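Local structure of STING-associated CdnE c-di-GMP synthase (Flavobacteriaceae, 6WT8) at residues Ser61-Met64 with Asn65-Ala69; Phe87-Gly91 with Ser92-Asn96; Val244-Ile248 with Ser249-Leu253. The protein probably joins two GTP molecules into cyclic di-GMP, the second messenger sensed by its partner STING receptor in bacterial CBASS anti-phage defence. One frame throughout, in Å; residues are numbered along the deposited sequence. Where two conformers were deposited one is given.

Interaction 1. Residues Ser61-Met64 with Asn65-Ala69; sequences SYTM and NSKVA
Thr63 with Lys67 and Met64 with Val68 form a local contact between successive turns near the start of helix 60-81. The helix leans on strand 192-204, where Asn65, Ser66 and Ala69 touch Arg193. Four backbone bonds, each reaching four residues back, tie the turns together. Asn65 N donates to Ser61 O at 2.8 Å, and Ser66 N to Tyr62 O at 3.0 Å. Lys67 N to Thr63 O is longer, at 3.2 Å. Val68 N bonds to Met64 O at 2.9 Å.

The side chains of Thr63 and Lys67 run alongside each other and point the same way. Lys67 CE comes 3.9 Å from Thr63 CG2. The lysine chain is extended beyond CG, which carries its methylenes past the methyl. The Thr63 hydroxyl sits beside its own backbone N and hydrogen-bonds to His98. Ser66 differs: its OG is anti to the backbone N (chi1 -175°). There it binds the carboxylate of Asp104 and the backbone N of Val105. CD-NTases share the nucleotidyltransferase fold of DNA polymerase beta, and Asp104 and Asp106 fit its metal-binding Asp-x-Asp motif. Ser66 is then probably a second-shell residue that helps position Asp104.

Asn65 folds its amide back over the previous turn, with CG 3.2 Å from Ser61 O. Its side chain also touches Pro191. Trimming this residue to an alanine removes that amide and would probably leave a gap between Ser61 O, Pro191 and Arg193. The Met64 chain is bent twice, bringing CE across Lys67 and toward Val68. CE lies only 3.4 Å from Val68 CG2, but this tight approach is doubtful because the selenomethionine has two deposited conformers.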
ATOM      1  N   SER A  61      17.995   1.144  -4.531  1.00 19.40           N
ATOM      2  CA  SER A  61      18.173   1.101  -5.980  1.00 19.89           C
ATOM      3  C   SER A  61      17.020   0.379  -6.657  1.00 21.79           C
ATOM      4  O   SER A  61      16.638   0.755  -7.765  1.00 20.91           O
ATOM      5  CB  SER A  61      19.516   0.452  -6.336  1.00 24.46           C
ATOM      6  OG  SER A  61      19.440  -0.966  -6.121  1.00 25.82           O
ATOM      7  N   TYR A  62      16.448  -0.656  -6.009  1.00 19.00           N
ATOM      8  CA  TYR A  62      15.377  -1.411  -6.653  1.00 19.54           C
ATOM      9  C   TYR A  62      14.147  -0.544  -6.810  1.00 20.20           C
ATOM     10  O   TYR A  62      13.497  -0.507  -7.873  1.00 18.30           O
ATOM     11  CB  TYR A  62      15.043  -2.650  -5.803  1.00 16.29           C
ATOM     12  CG  TYR A  62      16.195  -3.623  -5.703  1.00 17.81           C
ATOM     13  CD1 TYR A  62      16.573  -4.397  -6.778  1.00 19.62           C
ATOM     14  CD2 TYR A  62      16.897  -3.755  -4.523  1.00 19.93           C
ATOM     15  CE1 TYR A  62      17.664  -5.279  -6.682  1.00 23.34           C
ATOM     16  CE2 TYR A  62      17.954  -4.654  -4.407  1.00 21.99           C
ATOM     17  CZ  TYR A  62      18.338  -5.409  -5.471  1.00 24.78           C
ATOM     18  OH  TYR A  62      19.436  -6.268  -5.284  1.00 26.97           O
ATOM     19  N   THR A  63      13.831   0.177  -5.753  1.00 15.54           N
ATOM     20  CA  THR A  63      12.678   1.067  -5.737  1.00 16.76           C
ATOM     21  C   THR A  63      12.845   2.188  -6.748  1.00 17.13           C
ATOM     22  O   THR A  63      11.908   2.537  -7.476  1.00 17.28           O
ATOM     23  CB  THR A  63      12.552   1.592  -4.325  1.00 17.68           C
ATOM     24  OG1 THR A  63      12.365   0.442  -3.469  1.00 18.12           O
ATOM     25  CG2 THR A  63      11.379   2.546  -4.154  1.00 20.12           C
HETATM   26  N   MSE A  64      14.028   2.782  -6.790  1.00 18.76           N
HETATM   27  CA  MSE A  64      14.284   3.836  -7.744  0.60 19.55           C
HETATM   28  C   MSE A  64      14.215   3.314  -9.163  1.00 19.50           C
HETATM   29  O   MSE A  64      13.581   3.960 -10.038  1.00 18.86           O
HETATM   30  CB  MSE A  64      15.662   4.460  -7.500  0.60 21.33           C
HETATM   31  CG  MSE A  64      15.943   5.617  -8.472  0.60 25.24           C
HETATM   32 SE   MSE A  64      14.729   7.141  -8.210  0.60 46.43          SE
HETATM   33  CE  MSE A  64      13.234   6.878  -9.412  0.60 48.75           C
ATOM     34  N   ASN A  65      14.804   2.141  -9.406  1.00 17.75           N
ATOM     35  CA  ASN A  65      14.753   1.566 -10.748  1.00 18.43           C
ATOM     36  C   ASN A  65      13.313   1.329 -11.185  1.00 18.45           C
ATOM     37  O   ASN A  65      12.967   1.570 -12.346  1.00 18.04           O
ATOM     38  CB  ASN A  65      15.544   0.261 -10.816  1.00 19.89           C
ATOM     39  CG  ASN A  65      17.020   0.515 -10.942  1.00 29.12           C
ATOM     40  OD1 ASN A  65      17.432   1.591 -11.378  1.00 29.67           O
ATOM     41  ND2 ASN A  65      17.814  -0.463 -10.579  1.00 30.99           N
ATOM     42  N   SER A  66      12.450   0.875 -10.267  1.00 16.14           N
ATOM     43  CA  SER A  66      11.043   0.653 -10.600  1.00 15.21           C
ATOM     44  C   SER A  66      10.385   1.944 -11.046  1.00 18.33           C
ATOM     45  O   SER A  66       9.676   1.974 -12.063  1.00 16.31           O
ATOM     46  CB  SER A  66      10.313   0.077  -9.388  1.00 15.39           C
ATOM     47  OG  SER A  66       8.964  -0.238  -9.770  1.00 15.77           O
ATOM     48  N   LYS A  67      10.627   3.023 -10.330  1.00 15.34           N
ATOM     49  CA  LYS A  67       9.963   4.277 -10.649  1.00 14.26           C
ATOM     50  C   LYS A  67      10.501   4.874 -11.941  1.00 16.55           C
ATOM     51  O   LYS A  67       9.739   5.467 -12.733  1.00 15.93           O
ATOM     52  CB  LYS A  67      10.140   5.272  -9.482  1.00 16.03           C
ATOM     53  CG  LYS A  67       9.398   4.868  -8.175  1.00 17.83           C
ATOM     54  CD  LYS A  67       9.759   5.821  -7.030  1.00 18.80           C
ATOM     55  CE  LYS A  67       9.117   5.329  -5.740  1.00 20.13           C
ATOM     56  NZ  LYS A  67       9.602   6.278  -4.639  1.00 22.68           N
ATOM     57  N   VAL A  68      11.813   4.737 -12.180  1.00 16.50           N
ATOM     58  CA  VAL A  68      12.398   5.211 -13.441  1.00 16.98           C
ATOM     59  C   VAL A  68      11.834   4.431 -14.613  1.00 20.21           C
ATOM     60  O   VAL A  68      11.450   5.021 -15.646  1.00 17.91           O
ATOM     61  CB  VAL A  68      13.927   5.082 -13.406  1.00 19.13           C
ATOM     62  CG1 VAL A  68      14.531   5.345 -14.836  1.00 24.04           C
ATOM     63  CG2 VAL A  68      14.517   6.052 -12.412  1.00 17.77           C
ATOM     64  N   ALA A  69      11.738   3.098 -14.470  1.00 17.69           N
ATOM     65  CA  ALA A  69      11.165   2.289 -15.544  1.00 16.12           C
ATOM     66  C   ALA A  69       9.735   2.727 -15.848  1.00 17.30           C
ATOM     67  O   ALA A  69       9.345   2.871 -17.009  1.00 16.69           O
ATOM     68  CB  ALA A  69      11.197   0.793 -15.203  1.00 18.15           C
TER

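Interaction 2. Residues Phe87-Gly91 with Ser92-Asn96; sequences FERQG and SVMTN
Gly91 and Met94 are joined by the backbone bond that turns strand 85-90 into a short 3-10 segment, 92-95. Met94 N donates to Gly91 O at 3.0 Å, with an N-H...O angle of 149°. The next two bonds keep the same three-residue spacing: Thr95 N to Ser92 O at 3.1 Å, and Asn96 N to Val93 O at 3.0 Å. Gly91 has a positive phi of 117°. A CB there would press against the carbonyl O of Gln90 and lie close to Ser92 N.

A water links the start and end of the turn. It donates to Gly91 O and lies 2.8 Å from Thr95 OG1, which also bonds to Thr97.

Met94, a selenomethionine, folds back over the end of the strand. Its SE lies 3.7 Å from Arg89 CB, and its CE is near the same carbon. Bends at chi2 and chi3 bring the selenium there. Its CB rests 3.4 Å from Gly91 O. Met94 also touches Ile239 of helix 235-248.

The Arg89 head leads away from this packing. The chain bends at chi2 (-66°), and NH1 returns to Glu88 O at 2.9 Å. That oxygen lies in the guanidinium plane, while NH1 stands above the carbonyl plane. NH2 bonds to Asn71 and forms a salt bridge with Glu74, both on helix 60-81. Gln90 reaches Asp106 on the neighbouring strand 106-112.

A strand followed by Gly-Ser, a tight helical turn and later Asp-x-Asp matches the signature of polymerase beta-like nucleotidyltransferases. In relatives this Gly-Ser turn lies against the triphosphate of the bound nucleotide. Gly91 and Ser92 are consistent with that role here.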
ATOM      1  N   PHE A  87      -1.730  10.570 -15.574  1.00 13.16           N
ATOM      2  CA  PHE A  87      -0.874   9.470 -15.157  1.00 13.42           C
ATOM      3  C   PHE A  87      -0.610   9.532 -13.676  1.00 15.68           C
ATOM      4  O   PHE A  87      -0.209  10.578 -13.152  1.00 17.98           O
ATOM      5  CB  PHE A  87       0.459   9.492 -15.902  1.00 15.02           C
ATOM      6  CG  PHE A  87       0.308   9.273 -17.394  1.00 13.31           C
ATOM      7  CD1 PHE A  87       0.126   7.966 -17.859  1.00 15.50           C
ATOM      8  CD2 PHE A  87       0.303  10.340 -18.318  1.00 13.54           C
ATOM      9  CE1 PHE A  87      -0.073   7.724 -19.205  1.00 15.87           C
ATOM     10  CE2 PHE A  87       0.111  10.092 -19.654  1.00 16.82           C
ATOM     11  CZ  PHE A  87      -0.094   8.786 -20.082  1.00 16.76           C
ATOM     12  N   GLU A  88      -0.737   8.381 -13.031  1.00 14.53           N
ATOM     13  CA  GLU A  88      -0.467   8.256 -11.609  1.00 14.22           C
ATOM     14  C   GLU A  88       0.224   6.922 -11.354  1.00 13.50           C
ATOM     15  O   GLU A  88       0.640   6.216 -12.276  1.00 14.87           O
ATOM     16  CB  GLU A  88      -1.775   8.344 -10.810  1.00 14.74           C
ATOM     17  CG  GLU A  88      -2.532   9.685 -10.944  1.00 19.57           C
ATOM     18  CD  GLU A  88      -1.781  10.892 -10.354  1.00 25.68           C
ATOM     19  OE1 GLU A  88      -0.824  10.749  -9.544  1.00 24.89           O
ATOM     20  OE2 GLU A  88      -2.187  12.012 -10.731  1.00 30.43           O
ATOM     21  N   ARG A  89       0.458   6.604 -10.065  1.00 13.25           N
ATOM     22  CA  ARG A  89       1.120   5.369  -9.678  1.00 13.96           C
ATOM     23  C   ARG A  89       0.380   4.740  -8.518  1.00 15.55           C
ATOM     24  O   ARG A  89      -0.240   5.433  -7.712  1.00 17.35           O
ATOM     25  CB  ARG A  89       2.574   5.628  -9.205  1.00 15.73           C
ATOM     26  CG  ARG A  89       3.503   6.287 -10.239  1.00 15.17           C
ATOM     27  CD  ARG A  89       3.757   5.374 -11.417  1.00 16.50           C
ATOM     28  NE  ARG A  89       4.741   6.056 -12.271  1.00 16.22           N
ATOM     29  CZ  ARG A  89       4.413   6.870 -13.294  1.00 16.79           C
ATOM     30  NH1 ARG A  89       3.135   7.043 -13.612  1.00 16.65           N
ATOM     31  NH2 ARG A  89       5.369   7.510 -13.993  1.00 18.41           N
ATOM     32  N   GLN A  90       0.477   3.415  -8.386  1.00 14.35           N
ATOM     33  CA  GLN A  90      -0.102   2.758  -7.212  1.00 12.64           C
ATOM     34  C   GLN A  90       0.781   1.606  -6.809  1.00 12.73           C
ATOM     35  O   GLN A  90       1.691   1.195  -7.537  1.00 15.13           O
ATOM     36  CB  GLN A  90      -1.515   2.224  -7.436  1.00 14.12           C
ATOM     37  CG  GLN A  90      -1.630   1.145  -8.555  1.00 13.07           C
ATOM     38  CD  GLN A  90      -2.998   0.546  -8.695  1.00 15.90           C
ATOM     39  OE1 GLN A  90      -4.006   1.123  -8.287  1.00 17.80           O
ATOM     40  NE2 GLN A  90      -3.041  -0.659  -9.269  1.00 18.03           N
ATOM     41  N   GLY A  91       0.494   1.101  -5.604  1.00 14.24           N
ATOM     42  CA  GLY A  91       1.260  -0.054  -5.124  1.00 13.66           C
ATOM     43  C   GLY A  91       2.064   0.258  -3.853  1.00 14.41           C
ATOM     44  O   GLY A  91       2.332   1.396  -3.535  1.00 15.44           O
ATOM     45  N   SER A  92       2.428  -0.790  -3.119  1.00 14.58           N
ATOM     46  CA  SER A  92       3.198  -0.610  -1.896  1.00 13.07           C
ATOM     47  C   SER A  92       4.565   0.025  -2.148  1.00 13.42           C
ATOM     48  O   SER A  92       5.132   0.639  -1.242  1.00 13.38           O
ATOM     49  CB  SER A  92       3.379  -1.936  -1.177  1.00 14.41           C
ATOM     50  OG  SER A  92       4.030  -2.838  -1.987  1.00 18.52           O
ATOM     51  N   VAL A  93       5.106  -0.047  -3.375  1.00 13.86           N
ATOM     52  CA  VAL A  93       6.376   0.605  -3.643  1.00 13.81           C
ATOM     53  C   VAL A  93       6.233   2.114  -3.464  1.00 14.34           C
ATOM     54  O   VAL A  93       7.175   2.784  -3.043  1.00 16.56           O
ATOM     55  CB  VAL A  93       6.888   0.197  -5.043  1.00 14.44           C
ATOM     56  CG1 VAL A  93       8.135   1.019  -5.386  1.00 16.22           C
ATOM     57  CG2 VAL A  93       7.236  -1.322  -5.085  1.00 14.37           C
HETATM   58  N   MSE A  94       5.015   2.647  -3.659  1.00 13.74           N
HETATM   59  CA  MSE A  94       4.833   4.085  -3.491  1.00 13.85           C
HETATM   60  C   MSE A  94       4.837   4.598  -2.048  1.00 16.19           C
HETATM   61  O   MSE A  94       4.929   5.804  -1.824  1.00 18.62           O
HETATM   62  CB  MSE A  94       3.516   4.546  -4.143  1.00 14.40           C
HETATM   63  CG  MSE A  94       3.596   4.517  -5.668  1.00 15.04           C
HETATM   64 SE   MSE A  94       4.957   5.707  -6.420  0.62 17.75          SE
HETATM   65  CE  MSE A  94       4.139   7.367  -6.031  1.00 24.22           C
ATOM     66  N   THR A  95       4.738   3.690  -1.084  1.00 13.98           N
ATOM     67  CA  THR A  95       5.011   4.023   0.326  1.00 13.14           C
ATOM     68  C   THR A  95       6.286   3.390   0.822  1.00 14.57           C
ATOM     69  O   THR A  95       6.569   3.438   2.035  1.00 14.45           O
ATOM     70  CB  THR A  95       3.836   3.573   1.203  1.00 13.08           C
ATOM     71  OG1 THR A  95       3.512   2.218   0.923  1.00 15.14           O
ATOM     72  CG2 THR A  95       2.549   4.417   0.934  1.00 17.16           C
ATOM     73  N   ASN A  96       7.044   2.736  -0.066  1.00 14.27           N
ATOM     74  CA  ASN A  96       8.228   1.972   0.309  1.00 12.54           C
ATOM     75  C   ASN A  96       7.917   0.963   1.396  1.00 15.83           C
ATOM     76  O   ASN A  96       8.783   0.703   2.269  1.00 17.49           O
ATOM     77  CB  ASN A  96       9.381   2.894   0.769  1.00 13.37           C
ATOM     78  CG  ASN A  96      10.697   2.141   0.866  1.00 13.97           C
ATOM     79  OD1 ASN A  96      10.934   1.211   0.056  1.00 15.73           O
ATOM     80  ND2 ASN A  96      11.555   2.487   1.889  1.00 16.55           N
TER
HETATM   81  O   HOH W   1       1.357   2.039  -0.823  1.00 28.81           O

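Interaction 3. Residues Val244-Ile248 with Ser249-Leu253; sequences VKDII and SNRRL
Asp246 and Arg251 are joined through the backbone where helix 235-248 ends. Arg251 N donates to Asp246 O at 2.8 Å, and Asn250 N to Ile247 O at 3.1 Å. With Asn250 at positive phi, this pair makes a Schellman motif. Just before it, Ser249 N still makes a helical bond to Lys245 O.

Ser249 supplies the side-chain bonds. Its OG donates to Asp246 O at 2.7 Å. OG and Arg251 N approach that oxygen from opposite faces of its carbonyl plane. The same OG accepts from Arg252 N, an ST motif, and also from Leu253 N, each at 3.0 Å. The Ser249 hydroxyl sits between its backbone N and carbonyl carbon (chi1 79°), which lets it face both the helix end and the returning chain. Arg252 NH1 adds a bond to Asn250 O.

Apolar packing is slight. The side chains of Leu253 and Lys245 cross at about a right angle, with CD2 of Leu253 3.8 Å from CB of Lys245. Lys245 NZ itself goes to Tyr286 O.

The Asp246 carboxylate is buried. Its OD1 accepts from Lys254 N and from a water at 2.8 Å, and that water also makes a weak bond to Arg251 O. Lys254 N lies at the start of helix 253-266. With the water, it would probably stabilise a negative charge on Asp246 without a salt bridge to Arg251.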
ATOM      1  N   VAL A 244       1.638  10.055   5.398  1.00 14.71           N
ATOM      2  CA  VAL A 244       1.426  11.096   6.405  1.00 17.09           C
ATOM      3  C   VAL A 244       1.554  10.541   7.811  1.00 15.52           C
ATOM      4  O   VAL A 244       2.222  11.130   8.671  1.00 16.71           O
ATOM      5  CB  VAL A 244       0.043  11.731   6.192  1.00 15.17           C
ATOM      6  CG1 VAL A 244      -0.358  12.456   7.421  1.00 16.71           C
ATOM      7  CG2 VAL A 244       0.120  12.597   5.035  1.00 16.38           C
ATOM      8  N   LYS A 245       0.919   9.384   8.095  1.00 12.76           N
ATOM      9  CA  LYS A 245       1.014   8.897   9.444  1.00 12.86           C
ATOM     10  C   LYS A 245       2.421   8.395   9.784  1.00 13.10           C
ATOM     11  O   LYS A 245       2.828   8.474  10.945  1.00 14.90           O
ATOM     12  CB  LYS A 245      -0.069   7.830   9.683  1.00 15.82           C
ATOM     13  CG  LYS A 245      -0.150   7.565  11.171  1.00 19.22           C
ATOM     14  CD  LYS A 245      -1.188   6.575  11.601  1.00 25.41           C
ATOM     15  CE  LYS A 245      -2.469   7.157  12.081  1.00 35.42           C
ATOM     16  NZ  LYS A 245      -2.762   6.391  13.387  1.00 36.91           N
ATOM     17  N   ASP A 246       3.210   7.979   8.770  1.00 13.69           N
ATOM     18  CA  ASP A 246       4.589   7.627   9.078  1.00 14.43           C
ATOM     19  C   ASP A 246       5.327   8.857   9.593  1.00 15.10           C
ATOM     20  O   ASP A 246       6.086   8.770  10.569  1.00 14.65           O
ATOM     21  CB  ASP A 246       5.293   7.057   7.843  1.00 13.65           C
ATOM     22  CG  ASP A 246       6.706   6.558   8.191  1.00 15.24           C
ATOM     23  OD1 ASP A 246       6.822   5.569   8.938  1.00 14.82           O
ATOM     24  OD2 ASP A 246       7.708   7.170   7.802  1.00 18.47           O
ATOM     25  N   ILE A 247       5.049  10.021   8.981  1.00 13.62           N
ATOM     26  CA  ILE A 247       5.695  11.252   9.467  1.00 14.16           C
ATOM     27  C   ILE A 247       5.237  11.570  10.892  1.00 15.41           C
ATOM     28  O   ILE A 247       6.052  11.866  11.794  1.00 15.12           O
ATOM     29  CB  ILE A 247       5.384  12.390   8.490  1.00 14.61           C
ATOM     30  CG1 ILE A 247       6.083  12.137   7.159  1.00 15.89           C
ATOM     31  CG2 ILE A 247       5.713  13.800   9.086  1.00 15.81           C
ATOM     32  CD1 ILE A 247       5.537  12.994   5.999  1.00 18.17           C
ATOM     33  N   ILE A 248       3.916  11.531  11.125  1.00 14.68           N
ATOM     34  CA  ILE A 248       3.397  11.791  12.468  1.00 14.67           C
ATOM     35  C   ILE A 248       3.985  10.828  13.493  1.00 16.87           C
ATOM     36  O   ILE A 248       4.277  11.225  14.629  1.00 19.30           O
ATOM     37  CB  ILE A 248       1.859  11.749  12.476  1.00 16.93           C
ATOM     38  CG1 ILE A 248       1.306  12.788  11.529  1.00 20.77           C
ATOM     39  CG2 ILE A 248       1.297  11.909  13.896  1.00 21.50           C
ATOM     40  CD1 ILE A 248      -0.248  12.674  11.333  1.00 24.19           C
ATOM     41  N   SER A 249       4.200   9.546  13.105  1.00 13.79           N
ATOM     42  CA  SER A 249       4.740   8.534  13.994  1.00 13.44           C
ATOM     43  C   SER A 249       6.236   8.659  14.260  1.00 14.62           C
ATOM     44  O   SER A 249       6.788   7.746  14.876  1.00 14.00           O
ATOM     45  CB  SER A 249       4.480   7.158  13.377  1.00 14.78           C
ATOM     46  OG  SER A 249       5.414   6.864  12.348  1.00 15.65           O
ATOM     47  N   ASN A 250       6.890   9.747  13.841  1.00 13.93           N
ATOM     48  CA  ASN A 250       8.362   9.873  13.943  1.00 13.48           C
ATOM     49  C   ASN A 250       9.052   8.732  13.197  1.00 13.60           C
ATOM     50  O   ASN A 250      10.055   8.150  13.637  1.00 13.38           O
ATOM     51  CB  ASN A 250       8.854   9.919  15.418  1.00 13.30           C
ATOM     52  CG  ASN A 250       8.310  11.064  16.182  1.00 16.44           C
ATOM     53  OD1 ASN A 250       7.914  12.096  15.649  1.00 16.87           O
ATOM     54  ND2 ASN A 250       8.381  10.914  17.517  1.00 18.89           N
ATOM     55  N   ARG A 251       8.509   8.424  12.012  1.00 13.78           N
ATOM     56  CA  ARG A 251       9.131   7.494  11.056  1.00 13.69           C
ATOM     57  C   ARG A 251       9.256   6.098  11.644  1.00 14.78           C
ATOM     58  O   ARG A 251      10.281   5.417  11.449  1.00 18.48           O
ATOM     59  CB  ARG A 251      10.479   8.033  10.537  1.00 15.90           C
ATOM     60  CG  ARG A 251      10.272   9.354   9.786  1.00 17.94           C
ATOM     61  CD  ARG A 251      11.528   9.952   9.169  1.00 19.20           C
ATOM     62  NE  ARG A 251      12.474  10.503  10.160  1.00 19.20           N
ATOM     63  CZ  ARG A 251      13.564  11.200   9.842  1.00 25.16           C
ATOM     64  NH1 ARG A 251      13.883  11.411   8.556  1.00 26.71           N
ATOM     65  NH2 ARG A 251      14.336  11.650  10.797  1.00 26.61           N
ATOM     66  N   ARG A 252       8.191   5.648  12.325  1.00 13.76           N
ATOM     67  CA  ARG A 252       8.126   4.279  12.848  1.00 16.18           C
ATOM     68  C   ARG A 252       7.054   3.412  12.199  1.00 14.00           C
ATOM     69  O   ARG A 252       7.192   2.157  12.242  1.00 15.24           O
ATOM     70  CB  ARG A 252       7.887   4.295  14.362  1.00 14.90           C
ATOM     71  CG  ARG A 252       9.254   4.554  15.100  1.00 16.23           C
ATOM     72  CD  ARG A 252       9.038   5.439  16.235  1.00 16.02           C
ATOM     73  NE  ARG A 252      10.144   5.482  17.180  1.00 13.22           N
ATOM     74  CZ  ARG A 252      11.041   6.488  17.256  1.00 13.49           C
ATOM     75  NH1 ARG A 252      11.078   7.437  16.324  1.00 15.09           N
ATOM     76  NH2 ARG A 252      11.928   6.507  18.267  1.00 15.07           N
ATOM     77  N   LEU A 253       5.984   4.003  11.656  1.00 14.73           N
ATOM     78  CA  LEU A 253       4.857   3.194  11.161  1.00 13.23           C
ATOM     79  C   LEU A 253       5.312   2.254  10.060  1.00 13.69           C
ATOM     80  O   LEU A 253       4.965   1.062  10.073  1.00 14.14           O
ATOM     81  CB  LEU A 253       3.744   4.117  10.629  1.00 12.73           C
ATOM     82  CG  LEU A 253       2.645   3.396   9.846  1.00 13.21           C
ATOM     83  CD1 LEU A 253       1.903   2.471  10.798  1.00 15.68           C
ATOM     84  CD2 LEU A 253       1.691   4.439   9.247  1.00 15.83           C
TER
HETATM   85  O   HOH W   2       9.040   3.897   9.434  1.00 16.35           O

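In the fold
The three contacts come in series along the chain. Interactions 1 and 2 are close neighbours, with centres 11 Å apart. Helix 60-81 leads directly into strand 85-90, and Thr63 CG2 packs on Val93 CG1 at 3.8 Å. Interaction 3 lies farther off, its centre about 18 Å from that of interaction 2 and 23 Å from that of interaction 1. Its nearest atoms are about 7 Å from interaction 2. Helix 235-248 bridges this gap, since Ile239 and Asn243 touch the 3-10 turn. Lys254, just after interaction 3, bonds to Thr95 O. The probable nucleotide-binding turn thus lies between helix 60-81 and the helices joined at 249-253.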